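Local coordinates for transferrin binding protein B (Actinobacillus suis, PDB 3PQU) that probably binds host transferrin at the bacterial surface, as an outer-membrane lipoprotein receptor serving iron acquisition, at residues Gln111-Arg116 against Gly226-Ser231. Numbering follows the deposited sequence.
Sequences QEDKKR and GVAHSS
D113, in the short 3-10 turn 112-113, faces A228, just ahead of the strand that begins at H229, and their CA atoms lie 6.0 Å apart with no hydrogen bond across the two segments. The touching is aliphatic: D113 CB sits 3.6 Å from V227 CG1 and 3.7 Å from A228 CB, so one methylene meets two methyls. V227 reaches it because CG1 stands anti to the backbone N (chi1 175°), a position that also brings this methyl to 3.7 Å from D113 CA. The carboxylate of D113 is engaged elsewhere, its OD2 forming a salt bridge with R211, which also shares a backbone hydrogen bond with D113. Besides backbone bonds from K114 N to Q111 O and K115 N to E112 O, side chains brace loop 111-116: R116 NE donates to D113 O over 3.1 Å, nearly straight at 174° and in the plane of both groups, while K115 NZ pairs with E112 OE1 at 3.0 Å, from above the carboxylate plane. R116 NH1 forms a salt bridge with D177 on barrel strand 170-183. The contact thus seats a handle loop on the lead-in to barrel strand 229-236. Its carbon-only meeting is small (127 Å²) and non-directional, so polar specificity here lies in bonds outside the segment pair, including those to R211 and D177.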
loop_
_atom_site.group_PDB
_atom_site.type_symbol
_atom_site.label_atom_id
_atom_site.label_comp_id
_atom_site.label_asym_id
_atom_site.label_seq_id
_atom_site.Cartn_x
_atom_site.Cartn_y
_atom_site.Cartn_z
ATOM N N GLN A 111 1.285 -23.313 16.951
ATOM C CA GLN A 111 0.162 -24.230 16.716
ATOM C C GLN A 111 -0.149 -24.223 15.230
ATOM O O GLN A 111 0.253 -23.302 14.506
ATOM C CB GLN A 111 -1.094 -23.786 17.472
ATOM C CG GLN A 111 -1.000 -23.825 18.970
ATOM C CD GLN A 111 -0.834 -25.237 19.497
ATOM O OE1 GLN A 111 -1.424 -26.184 18.973
ATOM N NE2 GLN A 111 -0.030 -25.384 20.544
ATOM N N GLU A 112 -0.874 -25.228 14.759
ATOM C CA GLU A 112 -1.211 -25.271 13.333
ATOM C C GLU A 112 -1.842 -23.972 12.831
ATOM O O GLU A 112 -1.470 -23.460 11.777
ATOM C CB GLU A 112 -2.113 -26.456 13.017
ATOM C CG GLU A 112 -1.413 -27.787 13.175
ATOM C CD GLU A 112 -0.171 -27.886 12.301
ATOM O OE1 GLU A 112 0.801 -28.538 12.729
ATOM O OE2 GLU A 112 -0.166 -27.301 11.194
ATOM N N ASP A 113 -2.792 -23.434 13.583
ATOM C CA ASP A 113 -3.466 -22.199 13.159
ATOM C C ASP A 113 -2.570 -20.948 13.203
ATOM O O ASP A 113 -2.953 -19.884 12.718
ATOM C CB ASP A 113 -4.741 -21.950 13.975
ATOM C CG ASP A 113 -4.447 -21.597 15.427
ATOM O OD1 ASP A 113 -3.468 -22.147 15.987
ATOM O OD2 ASP A 113 -5.219 -20.796 16.013
ATOM N N LYS A 114 -1.381 -21.075 13.776
ATOM C CA LYS A 114 -0.438 -19.954 13.787
ATOM C C LYS A 114 0.761 -20.195 12.863
ATOM O O LYS A 114 1.773 -19.483 12.932
ATOM C CB LYS A 114 -0.021 -19.599 15.222
ATOM C CG LYS A 114 -1.226 -19.322 16.127
ATOM C CD LYS A 114 -0.841 -18.720 17.472
ATOM C CE LYS A 114 -0.308 -19.793 18.415
ATOM N NZ LYS A 114 0.333 -19.178 19.603
ATOM N N LYS A 115 0.641 -21.203 11.997
ATOM C CA LYS A 115 1.641 -21.427 10.942
ATOM C C LYS A 115 1.056 -20.870 9.655
ATOM O O LYS A 115 0.187 -21.482 9.030
ATOM C CB LYS A 115 1.964 -22.921 10.782
ATOM C CG LYS A 115 2.586 -23.559 12.004
ATOM C CD LYS A 115 2.733 -25.081 11.842
ATOM C CE LYS A 115 3.393 -25.687 13.083
ATOM N NZ LYS A 115 3.491 -27.169 13.004
ATOM N N ARG A 116 1.491 -19.677 9.291
ATOM C CA ARG A 116 0.865 -18.956 8.191
ATOM C C ARG A 116 1.960 -18.477 7.255
ATOM O O ARG A 116 2.624 -17.475 7.506
ATOM C CB ARG A 116 0.064 -17.771 8.723
ATOM C CG ARG A 116 -0.983 -18.140 9.785
ATOM C CD ARG A 116 -1.792 -16.909 10.142
ATOM N NE ARG A 116 -2.831 -17.175 11.135
ATOM C CZ ARG A 116 -3.767 -16.299 11.475
ATOM N NH1 ARG A 116 -3.792 -15.100 10.891
ATOM N NH2 ARG A 116 -4.667 -16.619 12.401
ATOM N N GLY A 226 -11.098 -28.213 8.050
ATOM C CA GLY A 226 -10.526 -26.873 8.081
ATOM C C GLY A 226 -9.881 -26.488 9.403
ATOM O O GLY A 226 -10.142 -27.100 10.451
ATOM N N VAL A 227 -9.030 -25.466 9.349
ATOM C CA VAL A 227 -8.355 -24.943 10.536
ATOM C C VAL A 227 -8.848 -23.524 10.906
ATOM O O VAL A 227 -8.971 -22.644 10.038
ATOM C CB VAL A 227 -6.816 -24.916 10.338
ATOM C CG1 VAL A 227 -6.137 -24.255 11.543
ATOM C CG2 VAL A 227 -6.265 -26.334 10.142
ATOM N N ALA A 228 -9.139 -23.317 12.189
ATOM C CA ALA A 228 -9.483 -21.997 12.720
ATOM C C ALA A 228 -10.404 -21.196 11.802
ATOM O O ALA A 228 -11.482 -21.648 11.449
ATOM C CB ALA A 228 -8.211 -21.180 13.040
ATOM N N HIS A 229 -9.965 -19.992 11.442
ATOM C CA HIS A 229 -10.767 -19.102 10.615
ATOM C C HIS A 229 -10.127 -18.957 9.236
ATOM O O HIS A 229 -9.088 -18.297 9.066
ATOM C CB HIS A 229 -10.935 -17.737 11.291
ATOM C CG HIS A 229 -11.433 -17.832 12.700
ATOM N ND1 HIS A 229 -10.587 -17.862 13.792
ATOM C CD2 HIS A 229 -12.692 -17.935 13.192
ATOM C CE1 HIS A 229 -11.306 -17.981 14.898
ATOM N NE2 HIS A 229 -12.584 -18.033 14.561
ATOM N N SER A 230 -10.761 -19.578 8.249
ATOM C CA SER A 230 -10.175 -19.647 6.917
ATOM C C SER A 230 -10.891 -18.709 5.953
ATOM O O SER A 230 -12.077 -18.392 6.111
ATOM C CB SER A 230 -10.198 -21.095 6.394
ATOM O OG SER A 230 -11.532 -21.559 6.290
ATOM N N SER A 231 -10.154 -18.255 4.946
ATOM C CA SER A 231 -10.714 -17.352 3.961
ATOM C C SER A 231 -10.422 -17.879 2.567
ATOM O O SER A 231 -9.399 -18.533 2.333
ATOM C CB SER A 231 -10.134 -15.942 4.131
ATOM O OG SER A 231 -8.755 -15.892 3.816
#